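Local coordinates for photoreceptor-histidine kinase BphP (PDB 6BAF), which probably senses red and far-red light through a bound bilin chromophore and passes the signal to a histidine kinase output, as in other bacteriophytochromes, at residues R199-L204 against V236-S241; A255-S260 against T288-L293. All blocks are in the same frame, centred on the assembly; numbering follows the deposited sequence.

Contact 1: R199-L204 against V236-S241; sequences RELYQL and VLRSVS. With BLR (3-[5-[(Z)-(4-ethenyl-3-methyl-5-oxidanylidene-pyrrol-2-ylidene)methyl]-2-[[5-[(Z)-(3-ethenyl-4-methyl-5-oxidanylidene-pyrrol-2-ylidene)methyl]-3-(3-hydroxy-3-oxopropyl)-4-methyl-1H-pyrrol-2-yl]methyl]-4-methyl-1H-pyrrol-3-yl]propanoic acid), chain B.
In the bilin pocket of the GAF domain, Y202 on helix 196-202 and R238 from the loop ahead of helix 242-251 meet at one propionate of the BLR chromophore, and L201 lies against R238. R238 reaches in with its CG anti to the backbone N (chi1 178°) and bends at chi3, which turns the guanidinium toward the carboxylate. Two nearly straight bonds join them: R238 NH1 gives a hydrogen to BLR O1D at 2.8 Å, and R238 NH2 gives one to BLR O2D, also at 2.8 Å. The carboxylate carbon lies in the guanidinium plane at its edge, so the two flat groups pair in bidentate fashion. L201 approaches from the other direction and lays CD2 over one guanidinium face, 3.8 Å from R238 NH1.

Each carboxylate oxygen has a further donor. Y202 OH binds BLR O1D at 2.5 Å, with that oxygen in the plane of the phenol ring, while S241 N binds BLR O2D at 2.9 Å. Four bonds therefore hold the propionate and fix its rotation, and the buried positive charge of R238 probably helps to keep it ionised. V240 CB packs 3.3 Å from BLR O2D, and S241, besides offering its backbone N, caps the following helix with its side chain. A second acceptor for R238 NH2 is I8 O, which ties the arginine to the N-terminal segment as well. A leucine in place of R238 removes two of the four bonds and the charge partner, and would probably leave the carboxylate freer to turn. A buried arginine and tyrosine sharing a chromophore propionate are in keeping with the bilin-binding GAF domain of bacteriophytochromes.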
ATOM      1  N   ARG A 199      25.966   2.948 -10.554  1.00 35.04           N
ATOM      2  CA  ARG A 199      25.228   1.706 -10.695  1.00 39.81           C
ATOM      3  C   ARG A 199      25.338   0.850  -9.445  1.00 43.21           C
ATOM      4  O   ARG A 199      24.369   0.191  -9.052  1.00 37.83           O
ATOM      5  CB  ARG A 199      25.742   0.901 -11.866  1.00 36.90           C
ATOM      6  CG  ARG A 199      25.296   1.294 -13.266  1.00 38.41           C
ATOM      7  CD  ARG A 199      25.990   0.263 -14.177  1.00 42.61           C
ATOM      8  NE  ARG A 199      26.849   0.992 -15.040  1.00 56.19           N
ATOM      9  CZ  ARG A 199      28.118   0.764 -15.313  1.00 47.27           C
ATOM     10  NH1 ARG A 199      28.805  -0.271 -14.847  1.00 46.67           N
ATOM     11  NH2 ARG A 199      28.667   1.630 -16.125  1.00 49.69           N
ATOM     12  N   GLU A 200      26.518   0.826  -8.823  1.00 42.50           N
ATOM     13  CA  GLU A 200      26.694   0.056  -7.599  1.00 45.52           C
ATOM     14  C   GLU A 200      25.905   0.661  -6.447  1.00 40.77           C
ATOM     15  O   GLU A 200      25.315  -0.066  -5.649  1.00 40.13           O
ATOM     16  CB  GLU A 200      28.176  -0.033  -7.234  1.00 45.43           C
ATOM     17  CG  GLU A 200      28.927  -1.102  -8.025  1.00 51.74           C
ATOM     18  CD  GLU A 200      30.452  -0.982  -7.890  1.00 64.80           C
ATOM     19  OE1 GLU A 200      30.941   0.034  -7.301  1.00 63.94           O
ATOM     20  OE2 GLU A 200      31.149  -1.903  -8.389  1.00 70.83           O
ATOM     21  N   LEU A 201      25.930   1.975  -6.310  1.00 35.81           N
ATOM     22  CA  LEU A 201      25.073   2.601  -5.314  1.00 41.56           C
ATOM     23  C   LEU A 201      23.597   2.302  -5.586  1.00 39.18           C
ATOM     24  O   LEU A 201      22.824   2.056  -4.652  1.00 41.01           O
ATOM     25  CB  LEU A 201      25.333   4.098  -5.305  1.00 36.60           C
ATOM     26  CG  LEU A 201      24.410   4.900  -4.399  1.00 39.42           C
ATOM     27  CD1 LEU A 201      24.556   4.426  -2.967  1.00 40.88           C
ATOM     28  CD2 LEU A 201      24.815   6.343  -4.507  1.00 38.51           C
ATOM     29  N   TYR A 202      23.185   2.300  -6.861  1.00 37.97           N
ATOM     30  CA  TYR A 202      21.761   2.151  -7.138  1.00 37.54           C
ATOM     31  C   TYR A 202      21.313   0.717  -6.943  1.00 40.79           C
ATOM     32  O   TYR A 202      20.111   0.470  -6.843  1.00 40.30           O
ATOM     33  CB  TYR A 202      21.411   2.634  -8.546  1.00 34.11           C
ATOM     34  CG  TYR A 202      21.775   4.094  -8.822  1.00 36.82           C
ATOM     35  CD1 TYR A 202      22.038   4.987  -7.775  1.00 35.30           C
ATOM     36  CD2 TYR A 202      21.849   4.576 -10.131  1.00 37.65           C
ATOM     37  CE1 TYR A 202      22.387   6.313  -8.031  1.00 36.77           C
ATOM     38  CE2 TYR A 202      22.177   5.912 -10.405  1.00 37.29           C
ATOM     39  CZ  TYR A 202      22.462   6.762  -9.356  1.00 37.78           C
ATOM     40  OH  TYR A 202      22.770   8.085  -9.622  1.00 38.47           O
ATOM     41  N   GLN A 203      22.247  -0.237  -6.870  1.00 39.84           N
ATOM     42  CA  GLN A 203      21.866  -1.590  -6.475  1.00 43.91           C
ATOM     43  C   GLN A 203      21.507  -1.680  -5.005  1.00 42.95           C
ATOM     44  O   GLN A 203      20.896  -2.669  -4.588  1.00 44.07           O
ATOM     45  CB  GLN A 203      22.994  -2.587  -6.742  1.00 41.82           C
ATOM     46  CG  GLN A 203      23.013  -3.035  -8.142  1.00 50.23           C
ATOM     47  CD  GLN A 203      24.035  -4.115  -8.409  1.00 53.01           C
ATOM     48  OE1 GLN A 203      24.021  -4.709  -9.490  1.00 49.64           O
ATOM     49  NE2 GLN A 203      24.946  -4.363  -7.445  1.00 48.22           N
ATOM     50  N   LEU A 204      21.905  -0.699  -4.202  1.00 40.45           N
ATOM     51  CA  LEU A 204      21.654  -0.757  -2.767  1.00 40.74           C
ATOM     52  C   LEU A 204      20.575   0.204  -2.329  1.00 41.58           C
ATOM     53  O   LEU A 204      19.846  -0.089  -1.387  1.00 41.99           O
ATOM     54  CB  LEU A 204      22.937  -0.433  -1.987  1.00 42.40           C
ATOM     55  CG  LEU A 204      24.165  -1.298  -2.309  1.00 48.88           C
ATOM     56  CD1 LEU A 204      25.359  -0.759  -1.586  1.00 48.54           C
ATOM     57  CD2 LEU A 204      23.943  -2.749  -1.936  1.00 49.30           C
ATOM     58  N   VAL A 236      18.346  10.369   1.359  1.00 39.70           N
ATOM     59  CA  VAL A 236      17.548  10.826   0.221  1.00 42.74           C
ATOM     60  C   VAL A 236      17.920  12.256  -0.155  1.00 41.50           C
ATOM     61  O   VAL A 236      17.692  12.680  -1.296  1.00 38.82           O
ATOM     62  CB  VAL A 236      16.035  10.714   0.531  1.00 48.71           C
ATOM     63  CG1 VAL A 236      15.725   9.373   1.196  1.00 51.91           C
ATOM     64  CG2 VAL A 236      15.598  11.787   1.484  1.00 46.51           C
ATOM     65  N   LEU A 237      18.511  13.012   0.765  1.00 37.04           N
ATOM     66  CA  LEU A 237      18.873  14.387   0.466  1.00 36.33           C
ATOM     67  C   LEU A 237      20.284  14.537  -0.080  1.00 36.43           C
ATOM     68  O   LEU A 237      20.727  15.676  -0.277  1.00 36.92           O
ATOM     69  CB  LEU A 237      18.732  15.236   1.723  1.00 36.47           C
ATOM     70  CG  LEU A 237      17.302  15.372   2.231  1.00 41.67           C
ATOM     71  CD1 LEU A 237      17.296  16.071   3.576  1.00 40.01           C
ATOM     72  CD2 LEU A 237      16.414  16.091   1.197  1.00 38.60           C
ATOM     73  N   ARG A 238      21.005  13.438  -0.262  1.00 35.82           N
ATOM     74  CA  ARG A 238      22.403  13.462  -0.719  1.00 38.50           C
ATOM     75  C   ARG A 238      22.564  14.355  -1.947  1.00 41.18           C
ATOM     76  O   ARG A 238      21.865  14.187  -2.949  1.00 37.29           O
ATOM     77  CB  ARG A 238      22.866  12.036  -1.058  1.00 35.41           C
ATOM     78  CG  ARG A 238      24.312  11.932  -1.598  1.00 39.59           C
ATOM     79  CD  ARG A 238      24.696  10.499  -2.004  1.00 40.65           C
ATOM     80  NE  ARG A 238      23.808   9.990  -3.051  1.00 37.10           N
ATOM     81  CZ  ARG A 238      24.023  10.170  -4.348  1.00 37.87           C
ATOM     82  NH1 ARG A 238      23.144   9.705  -5.223  1.00 36.34           N
ATOM     83  NH2 ARG A 238      25.120  10.815  -4.777  1.00 35.22           N
ATOM     84  N   SER A 239      23.502  15.303  -1.877  1.00 38.74           N
ATOM     85  CA  SER A 239      23.781  16.139  -3.033  1.00 36.59           C
ATOM     86  C   SER A 239      24.377  15.296  -4.140  1.00 38.69           C
ATOM     87  O   SER A 239      25.303  14.509  -3.907  1.00 41.43           O
ATOM     88  CB  SER A 239      24.741  17.270  -2.646  1.00 39.94           C
ATOM     89  OG  SER A 239      24.859  18.171  -3.733  1.00 41.45           O
ATOM     90  N   VAL A 240      23.874  15.447  -5.366  1.00 38.49           N
ATOM     91  CA  VAL A 240      24.307  14.462  -6.357  1.00 41.84           C
ATOM     92  C   VAL A 240      25.511  14.987  -7.127  1.00 40.42           C
ATOM     93  O   VAL A 240      25.848  16.174  -7.060  1.00 39.23           O
ATOM     94  CB  VAL A 240      23.177  14.056  -7.324  1.00 44.61           C
ATOM     95  CG1 VAL A 240      21.956  13.499  -6.538  1.00 43.84           C
ATOM     96  CG2 VAL A 240      22.831  15.211  -8.231  1.00 39.27           C
ATOM     97  N   SER A 241      26.152  14.105  -7.870  1.00 40.34           N
ATOM     98  CA  SER A 241      27.406  14.466  -8.502  1.00 45.87           C
ATOM     99  C   SER A 241      27.241  15.693  -9.405  1.00 46.87           C
ATOM    100  O   SER A 241      26.304  15.742 -10.223  1.00 44.46           O
ATOM    101  CB  SER A 241      27.933  13.278  -9.277  1.00 45.30           C
ATOM    102  OG  SER A 241      28.718  13.704 -10.369  1.00 48.79           O
TER
HETATM  103  CHA BLR B 401      23.567   9.384 -12.716  1.00 38.50           C
HETATM  104  NA  BLR B 401      22.789   9.360 -15.127  1.00 39.44           N
HETATM  105  C1A BLR B 401      22.552   9.213 -13.816  1.00 42.04           C
HETATM  106  C2A BLR B 401      21.215   8.867 -13.598  1.00 37.67           C
HETATM  107  C3A BLR B 401      20.622   8.773 -14.806  1.00 42.52           C
HETATM  108  C4A BLR B 401      21.609   9.098 -15.749  1.00 41.82           C
HETATM  109  CMA BLR B 401      19.134   8.376 -15.039  1.00 38.38           C
HETATM  110  CAA BLR B 401      20.588   8.622 -12.224  1.00 34.23           C
HETATM  111  CBA BLR B 401      20.178   9.934 -11.505  1.00 37.04           C
HETATM  112  CGA BLR B 401      18.872  10.512 -12.073  1.00 41.29           C
HETATM  113  O1A BLR B 401      17.841   9.782 -12.007  1.00 38.66           O
HETATM  114  O2A BLR B 401      18.800  11.686 -12.606  1.00 38.29           O
HETATM  115  CHB BLR B 401      21.539   9.143 -17.260  1.00 41.32           C
HETATM  116  NB  BLR B 401      19.288  10.219 -17.602  1.00 44.16           N
HETATM  117  C1B BLR B 401      20.481   9.372 -17.983  1.00 41.51           C
HETATM  118  C2B BLR B 401      20.229   8.885 -19.361  1.00 42.83           C
HETATM  119  C3B BLR B 401      18.989   9.345 -19.838  1.00 49.38           C
HETATM  120  C4B BLR B 401      18.334  10.183 -18.796  1.00 51.75           C
HETATM  121  CMB BLR B 401      21.157   7.981 -20.182  1.00 44.80           C
HETATM  122  OB  BLR B 401      17.299  10.746 -18.847  1.00 55.23           O
HETATM  123  CAB BLR B 401      18.445   8.967 -21.226  1.00 47.19           C
HETATM  124  CBB BLR B 401      17.229   9.285 -21.604  1.00 49.97           C
HETATM  125  NC  BLR B 401      27.063  11.059 -16.646  1.00 43.09           N
HETATM  126  C1C BLR B 401      27.600  11.321 -18.042  1.00 49.36           C
HETATM  127  C2C BLR B 401      29.086  11.365 -17.897  1.00 51.70           C
HETATM  128  C3C BLR B 401      29.491  11.136 -16.555  1.00 50.01           C
HETATM  129  C4C BLR B 401      28.263  10.944 -15.720  1.00 45.79           C
HETATM  130  CMC BLR B 401      30.004  11.599 -19.077  1.00 58.02           C
HETATM  131  OC  BLR B 401      26.979  11.476 -19.037  1.00 51.59           O
HETATM  132  CAC BLR B 401      30.942  11.111 -16.037  1.00 56.94           C
HETATM  133  CBC BLR B 401      31.881  10.326 -16.594  1.00 66.13           C
HETATM  134  CHD BLR B 401      28.245  10.723 -14.442  1.00 43.89           C
HETATM  135  ND  BLR B 401      25.653  10.024 -14.111  1.00 38.09           N
HETATM  136  C1D BLR B 401      27.019  10.353 -13.644  1.00 42.25           C
HETATM  137  C2D BLR B 401      27.101  10.295 -12.194  1.00 41.84           C
HETATM  138  C3D BLR B 401      25.783   9.893 -11.716  1.00 37.15           C
HETATM  139  C4D BLR B 401      24.849   9.695 -12.882  1.00 42.41           C
HETATM  140  CMD BLR B 401      28.358  10.578 -11.362  1.00 39.55           C
HETATM  141  CAD BLR B 401      25.385   9.717 -10.265  1.00 33.98           C
HETATM  142  CBD BLR B 401      24.686  10.985  -9.800  1.00 36.64           C
HETATM  143  CGD BLR B 401      24.503  10.701  -8.322  1.00 40.86           C
HETATM  144  O1D BLR B 401      23.776   9.713  -7.963  1.00 36.54           O
HETATM  145  O2D BLR B 401      25.154  11.399  -7.485  1.00 40.77           O

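Contact 2: A255-S260 against T288-L293; sequences ASMSIS and TACEFL. With BLR (3-[5-[(Z)-(4-ethenyl-3-methyl-5-oxidanylidene-pyrrol-2-ylidene)methyl]-2-[[5-[(Z)-(3-ethenyl-4-methyl-5-oxidanylidene-pyrrol-2-ylidene)methyl]-3-(3-hydroxy-3-oxopropyl)-4-methyl-1H-pyrrol-2-yl]methyl]-4-methyl-1H-pyrrol-3-yl]propanoic acid), chain B.
The central sheet of the GAF domain packs here against helix 284-300: strand 255-263 turns I259 and M257 toward C290 on the helix. The axes of segments 255-260 and 288-293 approach to 8.7 Å, with their directions 34° apart, and the closest CA atoms are those of I259 and E291. On the strand side, I259 has the larger share. Its CG1 lies anti to the carbonyl carbon (chi1 -65°), and the chain ends in CD1, which sits 3.7 Å from C290 CB. The same methyl rests against the helix backbone, 4.1 Å from E291 N, so one branch tip covers both a side chain and a piece of main chain. M257, two residues earlier on the same side of the strand, extends through CB, CG and SD before it bends at chi3, and its CE methyl comes to 4.3 Å from C290 CB. C290 CB is thus approached by two methyls; these side-chain contacts are apolar, and no hydrogen bond runs between the two segments.

The alternate residues of the strand serve the chromophore. S258 OG is hydrogen-bonded to BLR O1A at 2.6 Å and S256 OG to BLR O2A at 2.8 Å, so each oxygen of this propionate is bonded to one serine hydroxyl. S258 OG is also bonded to R208 NH2, which probably adds positive charge near the carboxylate, and S256 OG also lies in bonding distance of C273 O. A single strand therefore separates a polar, ligand-facing side from a greasy, helix-facing one. On the helix side, C290 also packs on V150 and T154 of helix 139-154, and F292 touches L130 of the second subunit. Within the sheet, strand 255-263 lies between strands 207-210 and 266-275, with L207 of the former touching I259, M257 and E291.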
ATOM      1  N   ALA A 255      14.546  18.675 -13.499  1.00 39.35           N
ATOM      2  CA  ALA A 255      14.296  17.859 -12.323  1.00 40.91           C
ATOM      3  C   ALA A 255      14.237  16.413 -12.774  1.00 39.88           C
ATOM      4  O   ALA A 255      13.934  16.118 -13.938  1.00 39.58           O
ATOM      5  CB  ALA A 255      13.002  18.285 -11.591  1.00 40.37           C
ATOM      6  N   SER A 256      14.518  15.504 -11.843  1.00 38.43           N
ATOM      7  CA  SER A 256      14.682  14.097 -12.195  1.00 36.82           C
ATOM      8  C   SER A 256      14.278  13.218 -11.021  1.00 36.61           C
ATOM      9  O   SER A 256      14.399  13.628  -9.869  1.00 38.97           O
ATOM     10  CB  SER A 256      16.146  13.799 -12.523  1.00 37.80           C
ATOM     11  OG  SER A 256      16.240  12.554 -13.147  1.00 47.16           O
ATOM     12  N   MET A 257      13.876  11.985 -11.314  1.00 33.35           N
ATOM     13  CA  MET A 257      13.698  10.964 -10.292  1.00 36.65           C
ATOM     14  C   MET A 257      13.925   9.628 -10.967  1.00 35.90           C
ATOM     15  O   MET A 257      13.461   9.437 -12.092  1.00 41.60           O
ATOM     16  CB  MET A 257      12.280  11.029  -9.662  1.00 37.37           C
ATOM     17  CG  MET A 257      11.998   9.939  -8.611  1.00 38.96           C
ATOM     18  SD  MET A 257      10.277   9.944  -7.914  1.00 44.88           S
ATOM     19  CE  MET A 257       9.400   9.161  -9.275  1.00 40.42           C
ATOM     20  N   SER A 258      14.659   8.711 -10.329  1.00 33.45           N
ATOM     21  CA  SER A 258      14.761   7.372 -10.890  1.00 36.81           C
ATOM     22  C   SER A 258      14.626   6.334  -9.782  1.00 37.22           C
ATOM     23  O   SER A 258      14.808   6.616  -8.593  1.00 37.73           O
ATOM     24  CB  SER A 258      16.059   7.149 -11.710  1.00 37.31           C
ATOM     25  OG  SER A 258      17.222   7.510 -10.961  1.00 35.53           O
ATOM     26  N   ILE A 259      14.265   5.131 -10.208  1.00 35.12           N
ATOM     27  CA  ILE A 259      13.994   3.998  -9.346  1.00 34.75           C
ATOM     28  C   ILE A 259      14.707   2.805  -9.949  1.00 34.14           C
ATOM     29  O   ILE A 259      14.591   2.552 -11.153  1.00 37.89           O
ATOM     30  CB  ILE A 259      12.471   3.756  -9.214  1.00 36.75           C
ATOM     31  CG1 ILE A 259      11.855   4.954  -8.499  1.00 38.13           C
ATOM     32  CG2 ILE A 259      12.166   2.494  -8.393  1.00 34.39           C
ATOM     33  CD1 ILE A 259      10.399   5.171  -8.863  1.00 42.58           C
ATOM     34  N   SER A 260      15.437   2.061  -9.118  1.00 35.05           N
ATOM     35  CA  SER A 260      16.185   0.905  -9.595  1.00 36.05           C
ATOM     36  C   SER A 260      15.255  -0.268  -9.856  1.00 42.13           C
ATOM     37  O   SER A 260      14.357  -0.551  -9.064  1.00 38.93           O
ATOM     38  CB  SER A 260      17.232   0.480  -8.561  1.00 36.41           C
ATOM     39  OG  SER A 260      18.012   1.601  -8.128  1.00 38.15           O
ATOM     40  N   THR A 288       7.087   7.027  -2.433  1.00 39.68           N
ATOM     41  CA  THR A 288       7.043   5.679  -1.872  1.00 40.51           C
ATOM     42  C   THR A 288       6.116   4.753  -2.666  1.00 39.64           C
ATOM     43  O   THR A 288       6.396   3.553  -2.808  1.00 41.05           O
ATOM     44  CB  THR A 288       6.604   5.798  -0.422  1.00 44.51           C
ATOM     45  OG1 THR A 288       7.304   6.922   0.131  1.00 55.07           O
ATOM     46  CG2 THR A 288       7.070   4.640   0.307  1.00 49.67           C
ATOM     47  N   ALA A 289       4.996   5.291  -3.167  1.00 39.04           N
ATOM     48  CA  ALA A 289       4.120   4.512  -4.039  1.00 40.26           C
ATOM     49  C   ALA A 289       4.873   4.111  -5.297  1.00 37.44           C
ATOM     50  O   ALA A 289       4.843   2.945  -5.731  1.00 35.14           O
ATOM     51  CB  ALA A 289       2.862   5.345  -4.365  1.00 34.39           C
ATOM     52  N   CYS A 290       5.622   5.051  -5.859  1.00 38.18           N
ATOM     53  CA  CYS A 290       6.368   4.729  -7.074  1.00 40.39           C
ATOM     54  C   CYS A 290       7.439   3.703  -6.795  1.00 38.30           C
ATOM     55  O   CYS A 290       7.614   2.752  -7.572  1.00 40.90           O
ATOM     56  CB  CYS A 290       6.980   5.987  -7.662  1.00 39.69           C
ATOM     57  SG  CYS A 290       5.734   7.046  -8.398  1.00 47.03           S
ATOM     58  N   GLU A 291       8.166   3.854  -5.687  1.00 38.98           N
ATOM     59  CA  GLU A 291       9.210   2.882  -5.391  0.50 40.84           C
ATOM     60  C   GLU A 291       8.599   1.514  -5.118  1.00 40.25           C
ATOM     61  O   GLU A 291       9.168   0.485  -5.505  0.95 40.50           O
ATOM     62  CB  GLU A 291      10.111   3.383  -4.230  0.50 42.61           C
ATOM     63  CG  GLU A 291       9.564   3.340  -2.783  0.50 46.41           C
ATOM     64  CD  GLU A 291      10.541   3.966  -1.738  0.50 49.14           C
ATOM     65  OE1 GLU A 291      11.572   4.514  -2.159  0.50 44.65           O
ATOM     66  OE2 GLU A 291      10.278   3.900  -0.506  0.50 49.86           O
ATOM     67  N   PHE A 292       7.421   1.477  -4.485  1.00 42.53           N
ATOM     68  CA  PHE A 292       6.733   0.204  -4.266  1.00 38.89           C
ATOM     69  C   PHE A 292       6.363  -0.461  -5.590  1.00 39.99           C
ATOM     70  O   PHE A 292       6.534  -1.677  -5.764  1.00 38.59           O
ATOM     71  CB  PHE A 292       5.485   0.461  -3.406  1.00 43.43           C
ATOM     72  CG  PHE A 292       4.783  -0.781  -2.999  1.00 44.25           C
ATOM     73  CD1 PHE A 292       3.878  -1.390  -3.856  1.00 44.14           C
ATOM     74  CD2 PHE A 292       5.062  -1.386  -1.770  1.00 45.62           C
ATOM     75  CE1 PHE A 292       3.246  -2.579  -3.491  1.00 46.55           C
ATOM     76  CE2 PHE A 292       4.416  -2.568  -1.402  1.00 43.45           C
ATOM     77  CZ  PHE A 292       3.521  -3.161  -2.266  1.00 45.32           C
ATOM     78  N   LEU A 293       5.876   0.328  -6.559  1.00 41.56           N
ATOM     79  CA  LEU A 293       5.598  -0.234  -7.886  1.00 41.94           C
ATOM     80  C   LEU A 293       6.866  -0.721  -8.578  1.00 45.21           C
ATOM     81  O   LEU A 293       6.840  -1.743  -9.287  1.00 42.87           O
ATOM     82  CB  LEU A 293       4.878   0.807  -8.745  1.00 44.04           C
ATOM     83  CG  LEU A 293       3.468   1.028  -8.168  1.00 50.91           C
ATOM     84  CD1 LEU A 293       2.746   2.140  -8.904  1.00 47.61           C
ATOM     85  CD2 LEU A 293       2.661  -0.306  -8.145  1.00 46.96           C
TER
HETATM   86  CHA BLR B 401      23.567   9.384 -12.716  1.00 38.50           C
HETATM   87  NA  BLR B 401      22.789   9.360 -15.127  1.00 39.44           N
HETATM   88  C1A BLR B 401      22.552   9.213 -13.816  1.00 42.04           C
HETATM   89  C2A BLR B 401      21.215   8.867 -13.598  1.00 37.67           C
HETATM   90  C3A BLR B 401      20.622   8.773 -14.806  1.00 42.52           C
HETATM   91  C4A BLR B 401      21.609   9.098 -15.749  1.00 41.82           C
HETATM   92  CMA BLR B 401      19.134   8.376 -15.039  1.00 38.38           C
HETATM   93  CAA BLR B 401      20.588   8.622 -12.224  1.00 34.23           C
HETATM   94  CBA BLR B 401      20.178   9.934 -11.505  1.00 37.04           C
HETATM   95  CGA BLR B 401      18.872  10.512 -12.073  1.00 41.29           C
HETATM   96  O1A BLR B 401      17.841   9.782 -12.007  1.00 38.66           O
HETATM   97  O2A BLR B 401      18.800  11.686 -12.606  1.00 38.29           O
HETATM   98  CHB BLR B 401      21.539   9.143 -17.260  1.00 41.32           C
HETATM   99  NB  BLR B 401      19.288  10.219 -17.602  1.00 44.16           N
HETATM  100  C1B BLR B 401      20.481   9.372 -17.983  1.00 41.51           C
HETATM  101  C2B BLR B 401      20.229   8.885 -19.361  1.00 42.83           C
HETATM  102  C3B BLR B 401      18.989   9.345 -19.838  1.00 49.38           C
HETATM  103  C4B BLR B 401      18.334  10.183 -18.796  1.00 51.75           C
HETATM  104  CMB BLR B 401      21.157   7.981 -20.182  1.00 44.80           C
HETATM  105  OB  BLR B 401      17.299  10.746 -18.847  1.00 55.23           O
HETATM  106  CAB BLR B 401      18.445   8.967 -21.226  1.00 47.19           C
HETATM  107  CBB BLR B 401      17.229   9.285 -21.604  1.00 49.97           C
HETATM  108  NC  BLR B 401      27.063  11.059 -16.646  1.00 43.09           N
HETATM  109  C1C BLR B 401      27.600  11.321 -18.042  1.00 49.36           C
HETATM  110  C2C BLR B 401      29.086  11.365 -17.897  1.00 51.70           C
HETATM  111  C3C BLR B 401      29.491  11.136 -16.555  1.00 50.01           C
HETATM  112  C4C BLR B 401      28.263  10.944 -15.720  1.00 45.79           C
HETATM  113  CMC BLR B 401      30.004  11.599 -19.077  1.00 58.02           C
HETATM  114  OC  BLR B 401      26.979  11.476 -19.037  1.00 51.59           O
HETATM  115  CAC BLR B 401      30.942  11.111 -16.037  1.00 56.94           C
HETATM  116  CBC BLR B 401      31.881  10.326 -16.594  1.00 66.13           C
HETATM  117  CHD BLR B 401      28.245  10.723 -14.442  1.00 43.89           C
HETATM  118  ND  BLR B 401      25.653  10.024 -14.111  1.00 38.09           N
HETATM  119  C1D BLR B 401      27.019  10.353 -13.644  1.00 42.25           C
HETATM  120  C2D BLR B 401      27.101  10.295 -12.194  1.00 41.84           C
HETATM  121  C3D BLR B 401      25.783   9.893 -11.716  1.00 37.15           C
HETATM  122  C4D BLR B 401      24.849   9.695 -12.882  1.00 42.41           C
HETATM  123  CMD BLR B 401      28.358  10.578 -11.362  1.00 39.55           C
HETATM  124  CAD BLR B 401      25.385   9.717 -10.265  1.00 33.98           C
HETATM  125  CBD BLR B 401      24.686  10.985  -9.800  1.00 36.64           C
HETATM  126  CGD BLR B 401      24.503  10.701  -8.322  1.00 40.86           C
HETATM  127  O1D BLR B 401      23.776   9.713  -7.963  1.00 36.54           O
HETATM  128  O2D BLR B 401      25.154  11.399  -7.485  1.00 40.77           O

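Along the chain the two contacts follow in series, neither nested nor crossed. Contact 1 closes first, bringing the loop before helix 242-251 back to helix 196-202 across 31 intervening residues, which include strands 207-210 and 218-222. Contact 2 opens after helix 242-251 and spans 27 residues, through strand 266-275, to bring helix 284-300 onto the sheet. Their centres lie about 13 Å apart, and they touch where S260 OG comes 2.7 Å from Y202 O, a probable hydrogen bond. BLR joins them too: contact 1 grips one propionate, while strand 255-260 in contact 2 holds the other, linking the pocket wall to the helical side of the GAF domain.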